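Local coordinates for ancylostoma secreted protein 1 (Necator americanus, PDB 3NT8) that is a secreted two-CAP-domain protein of a human hookworm, probably associated with the transition of infective larvae to parasitism, at residues F149-C162 / C175-W189. Numbering follows the deposited sequence.
Sequences FSNMVYSETTKLGC and CIYNGVGYITNQPMW
Leu160 pairs with Tyr177 and Gly161 with Ile176 at the open end of an antiparallel beta hairpin in the first CAP domain, where the loop leaving the hairpin folds back against the C-terminal end of helix 147-153. The central strands of the sheet are cross-linked here by the disulfide Cys162-Cys175. On the same face Tyr177, its hydroxyl hydrogen-bonded to His44 of helix 34-52, lays its ring against the helix: Asn151 CB makes a CH-pi contact 3.9 Å from the ring centroid, while Leu160 CD1 packs obliquely.

Beyond the strands the loop threads past Tyr154, the first residue to leave the helix. With CG anti to the backbone N (chi1 -169°), its ring lies flat over the Val180-Gly181 backbone; Val180 O sits 3.5 Å above the ring plane. Ser155 N then donates a nearly straight bond to Met188 O (3.1 Å). The side chain of the same Met188 brings SD obliquely to the Phe149 ring in a Met-aromatic contact, and Phe149 CE2 meets the edge of the Trp189 ring. A water joins helix and loops: it donates to Asn151 O and Gly179 O and also hydrogen-bonds Thr157 OG1.

The Asn178 amide clasps the start of strand 159-167. Its OD1 accepts from Thr158 N in the carbonyl plane and from Lys159 N above that plane, while ND2 donates almost straight to Thr158 OG1 at 2.8 Å.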
# COMPACT_ATOMS: atom_id res chain seq x y z
N PHE A 149 -16.57 1.90 -1.04
CA PHE A 149 -16.22 1.60 -2.42
C PHE A 149 -14.75 1.25 -2.59
O PHE A 149 -14.47 0.32 -3.33
CB PHE A 149 -16.64 2.76 -3.36
CG PHE A 149 -16.07 2.67 -4.79
CD1 PHE A 149 -16.71 1.88 -5.74
CD2 PHE A 149 -14.92 3.38 -5.17
CE1 PHE A 149 -16.22 1.78 -7.07
CE2 PHE A 149 -14.41 3.32 -6.51
CZ PHE A 149 -15.04 2.51 -7.45
N SER A 150 -13.85 1.94 -1.89
CA SER A 150 -12.40 1.72 -1.93
C SER A 150 -11.94 0.32 -1.53
O SER A 150 -11.10 -0.25 -2.23
CB SER A 150 -11.65 2.81 -1.14
OG SER A 150 -11.68 2.63 0.27
N ASN A 151 -12.54 -0.25 -0.47
CA ASN A 151 -12.30 -1.64 -0.08
C ASN A 151 -12.79 -2.63 -1.10
O ASN A 151 -12.13 -3.63 -1.33
CB ASN A 151 -12.88 -2.02 1.32
CG ASN A 151 -12.35 -1.12 2.42
OD1 ASN A 151 -11.17 -0.85 2.44
ND2 ASN A 151 -13.24 -0.60 3.29
N MET A 152 -13.90 -2.34 -1.75
CA MET A 152 -14.45 -3.28 -2.75
C MET A 152 -13.60 -3.33 -4.02
O MET A 152 -13.46 -4.40 -4.61
CB MET A 152 -15.90 -2.93 -3.09
CG MET A 152 -16.84 -3.00 -1.92
SD MET A 152 -18.62 -2.95 -2.35
CE MET A 152 -18.77 -4.39 -3.44
N VAL A 153 -13.04 -2.19 -4.41
CA VAL A 153 -12.46 -2.00 -5.73
C VAL A 153 -10.95 -2.10 -5.71
O VAL A 153 -10.32 -2.23 -6.80
CB VAL A 153 -12.95 -0.63 -6.39
CG1 VAL A 153 -12.11 0.50 -5.95
CG2 VAL A 153 -12.90 -0.67 -7.88
N TYR A 154 -10.33 -2.05 -4.52
CA TYR A 154 -8.90 -1.89 -4.44
C TYR A 154 -8.12 -2.95 -5.18
O TYR A 154 -8.16 -4.11 -4.84
CB TYR A 154 -8.43 -1.80 -2.97
CG TYR A 154 -6.98 -1.37 -2.82
CD1 TYR A 154 -6.56 -0.12 -3.29
CD2 TYR A 154 -6.04 -2.21 -2.23
CE1 TYR A 154 -5.20 0.29 -3.17
CE2 TYR A 154 -4.74 -1.82 -2.09
CZ TYR A 154 -4.32 -0.58 -2.58
OH TYR A 154 -3.00 -0.25 -2.40
N SER A 155 -7.33 -2.55 -6.15
CA SER A 155 -6.77 -3.48 -7.13
C SER A 155 -5.82 -4.53 -6.56
O SER A 155 -5.84 -5.64 -7.07
CB SER A 155 -6.14 -2.70 -8.26
OG SER A 155 -5.00 -1.98 -7.85
N GLU A 156 -5.04 -4.23 -5.51
CA GLU A 156 -4.07 -5.19 -4.99
C GLU A 156 -4.69 -6.18 -4.05
O GLU A 156 -4.03 -7.16 -3.67
CB GLU A 156 -2.90 -4.49 -4.23
CG GLU A 156 -2.17 -3.49 -5.00
CD GLU A 156 -0.93 -2.99 -4.27
OE1 GLU A 156 -0.58 -1.86 -4.62
OE2 GLU A 156 -0.36 -3.68 -3.35
N THR A 157 -5.92 -5.94 -3.63
CA THR A 157 -6.64 -6.94 -2.78
C THR A 157 -6.82 -8.24 -3.54
O THR A 157 -7.17 -8.24 -4.70
CB THR A 157 -8.00 -6.39 -2.33
OG1 THR A 157 -7.75 -5.17 -1.62
CG2 THR A 157 -8.71 -7.33 -1.40
N THR A 158 -6.58 -9.36 -2.87
CA THR A 158 -6.74 -10.67 -3.45
C THR A 158 -7.70 -11.58 -2.62
O THR A 158 -8.20 -12.59 -3.14
CB THR A 158 -5.37 -11.38 -3.49
OG1 THR A 158 -4.82 -11.41 -2.17
CG2 THR A 158 -4.40 -10.63 -4.46
N LYS A 159 -7.92 -11.25 -1.34
CA LYS A 159 -8.73 -12.14 -0.49
C LYS A 159 -9.96 -11.46 0.13
O LYS A 159 -9.90 -10.29 0.53
CB LYS A 159 -7.90 -12.78 0.61
CG LYS A 159 -7.01 -13.95 0.17
CD LYS A 159 -6.51 -14.86 1.33
CE LYS A 159 -5.31 -14.33 2.09
NZ LYS A 159 -4.01 -14.42 1.33
N LEU A 160 -11.05 -12.22 0.23
CA LEU A 160 -12.34 -11.70 0.66
C LEU A 160 -12.94 -12.60 1.75
O LEU A 160 -12.85 -13.82 1.64
CB LEU A 160 -13.32 -11.67 -0.53
CG LEU A 160 -14.74 -11.20 -0.18
CD1 LEU A 160 -14.72 -9.78 0.29
CD2 LEU A 160 -15.78 -11.39 -1.31
N GLY A 161 -13.55 -11.99 2.78
CA GLY A 161 -14.29 -12.77 3.79
C GLY A 161 -15.53 -12.02 4.25
O GLY A 161 -15.43 -10.90 4.77
N CYS A 162 -16.70 -12.62 4.04
CA CYS A 162 -17.94 -11.94 4.46
C CYS A 162 -18.84 -12.88 5.30
O CYS A 162 -18.73 -14.11 5.16
CB CYS A 162 -18.74 -11.38 3.26
SG CYS A 162 -17.92 -10.46 1.95
N CYS A 175 -17.96 -7.37 5.49
CA CYS A 175 -16.94 -8.04 4.66
C CYS A 175 -15.65 -7.43 5.11
O CYS A 175 -15.61 -6.25 5.44
CB CYS A 175 -17.12 -7.76 3.14
SG CYS A 175 -18.52 -8.49 2.30
N ILE A 176 -14.61 -8.27 5.13
CA ILE A 176 -13.24 -7.85 5.42
C ILE A 176 -12.36 -8.20 4.24
O ILE A 176 -12.68 -9.12 3.47
CB ILE A 176 -12.63 -8.50 6.72
CG1 ILE A 176 -12.94 -9.98 6.80
CG2 ILE A 176 -13.11 -7.83 7.97
CD1 ILE A 176 -12.07 -10.64 7.78
N TYR A 177 -11.26 -7.47 4.09
CA TYR A 177 -10.45 -7.51 2.85
C TYR A 177 -9.00 -7.45 3.23
O TYR A 177 -8.66 -6.68 4.10
CB TYR A 177 -10.75 -6.28 1.96
CG TYR A 177 -12.19 -6.09 1.63
CD1 TYR A 177 -12.70 -6.46 0.37
CD2 TYR A 177 -13.04 -5.48 2.52
CE1 TYR A 177 -14.02 -6.24 0.07
CE2 TYR A 177 -14.36 -5.26 2.20
CZ TYR A 177 -14.84 -5.63 0.97
OH TYR A 177 -16.14 -5.48 0.66
N ASN A 178 -8.15 -8.23 2.59
CA ASN A 178 -6.75 -8.24 2.90
C ASN A 178 -5.95 -7.07 2.26
O ASN A 178 -4.71 -7.17 2.11
CB ASN A 178 -6.10 -9.58 2.52
CG ASN A 178 -6.01 -9.79 0.98
OD1 ASN A 178 -6.76 -9.17 0.21
ND2 ASN A 178 -5.10 -10.67 0.54
N GLY A 179 -6.64 -6.01 1.85
CA GLY A 179 -5.96 -4.83 1.34
C GLY A 179 -6.70 -3.61 1.87
O GLY A 179 -7.93 -3.67 2.13
N VAL A 180 -5.96 -2.51 1.97
CA VAL A 180 -6.48 -1.25 2.45
C VAL A 180 -6.66 -0.22 1.30
O VAL A 180 -5.68 0.20 0.65
CB VAL A 180 -5.54 -0.73 3.60
CG1 VAL A 180 -6.05 0.60 4.15
CG2 VAL A 180 -5.46 -1.81 4.72
N GLY A 181 -7.90 0.22 1.05
CA GLY A 181 -8.17 1.16 -0.06
C GLY A 181 -8.48 2.58 0.36
O GLY A 181 -8.62 3.48 -0.49
N TYR A 182 -8.59 2.80 1.67
CA TYR A 182 -8.86 4.12 2.21
C TYR A 182 -7.61 4.96 2.63
O TYR A 182 -7.70 5.83 3.53
CB TYR A 182 -9.88 3.98 3.33
CG TYR A 182 -9.53 2.92 4.35
CD1 TYR A 182 -8.63 3.22 5.36
CD2 TYR A 182 -10.10 1.64 4.31
CE1 TYR A 182 -8.28 2.28 6.30
CE2 TYR A 182 -9.76 0.67 5.28
CZ TYR A 182 -8.85 1.02 6.28
OH TYR A 182 -8.42 0.14 7.26
N ILE A 183 -6.46 4.75 2.01
CA ILE A 183 -5.29 5.56 2.40
C ILE A 183 -5.37 6.85 1.57
O ILE A 183 -5.62 6.79 0.38
CB ILE A 183 -3.97 4.83 2.14
CG1 ILE A 183 -3.86 3.50 2.90
CG2 ILE A 183 -2.81 5.73 2.43
CD1 ILE A 183 -3.98 3.53 4.39
N THR A 184 -5.21 8.02 2.21
CA THR A 184 -5.37 9.32 1.52
C THR A 184 -4.38 9.51 0.34
O THR A 184 -3.18 9.24 0.47
CB THR A 184 -5.26 10.53 2.49
OG1 THR A 184 -6.02 10.27 3.69
CG2 THR A 184 -5.76 11.85 1.81
N ASN A 185 -4.93 9.90 -0.83
CA ASN A 185 -4.18 10.16 -2.06
C ASN A 185 -3.52 8.95 -2.75
O ASN A 185 -2.78 9.13 -3.75
CB ASN A 185 -3.16 11.31 -1.83
CG ASN A 185 -3.85 12.67 -1.56
OD1 ASN A 185 -3.53 13.34 -0.59
ND2 ASN A 185 -4.81 13.04 -2.39
N GLN A 186 -3.72 7.74 -2.19
CA GLN A 186 -3.25 6.48 -2.82
C GLN A 186 -4.28 6.06 -3.87
O GLN A 186 -5.48 6.14 -3.61
CB GLN A 186 -3.11 5.37 -1.79
CG GLN A 186 -2.93 3.92 -2.36
CD GLN A 186 -2.89 2.86 -1.25
OE1 GLN A 186 -3.95 2.51 -0.69
NE2 GLN A 186 -1.69 2.36 -0.93
N PRO A 187 -3.83 5.66 -5.08
CA PRO A 187 -4.75 5.26 -6.13
C PRO A 187 -5.43 3.94 -5.79
O PRO A 187 -4.77 2.98 -5.36
CB PRO A 187 -3.89 5.14 -7.37
CG PRO A 187 -2.44 5.12 -6.84
CD PRO A 187 -2.48 5.92 -5.60
N MET A 188 -6.74 3.93 -5.96
CA MET A 188 -7.52 2.71 -5.72
C MET A 188 -7.11 1.66 -6.75
O MET A 188 -7.05 0.48 -6.43
CB MET A 188 -9.01 3.01 -5.76
CG MET A 188 -9.43 3.76 -4.53
SD MET A 188 -11.13 4.25 -4.42
CE MET A 188 -11.16 5.53 -5.70
N TRP A 189 -6.74 2.14 -7.96
CA TRP A 189 -6.22 1.27 -9.03
C TRP A 189 -5.44 2.15 -10.01
O TRP A 189 -5.60 3.41 -10.07
CB TRP A 189 -7.39 0.48 -9.76
CG TRP A 189 -8.32 1.39 -10.56
CD1 TRP A 189 -8.18 1.79 -11.89
CD2 TRP A 189 -9.54 2.01 -10.11
NE1 TRP A 189 -9.24 2.58 -12.28
CE2 TRP A 189 -10.09 2.73 -11.21
CE3 TRP A 189 -10.24 2.00 -8.90
CZ2 TRP A 189 -11.26 3.48 -11.09
CZ3 TRP A 189 -11.43 2.71 -8.81
CH2 TRP A 189 -11.91 3.48 -9.89
O HOH W 1 -9.61 -3.69 -0.39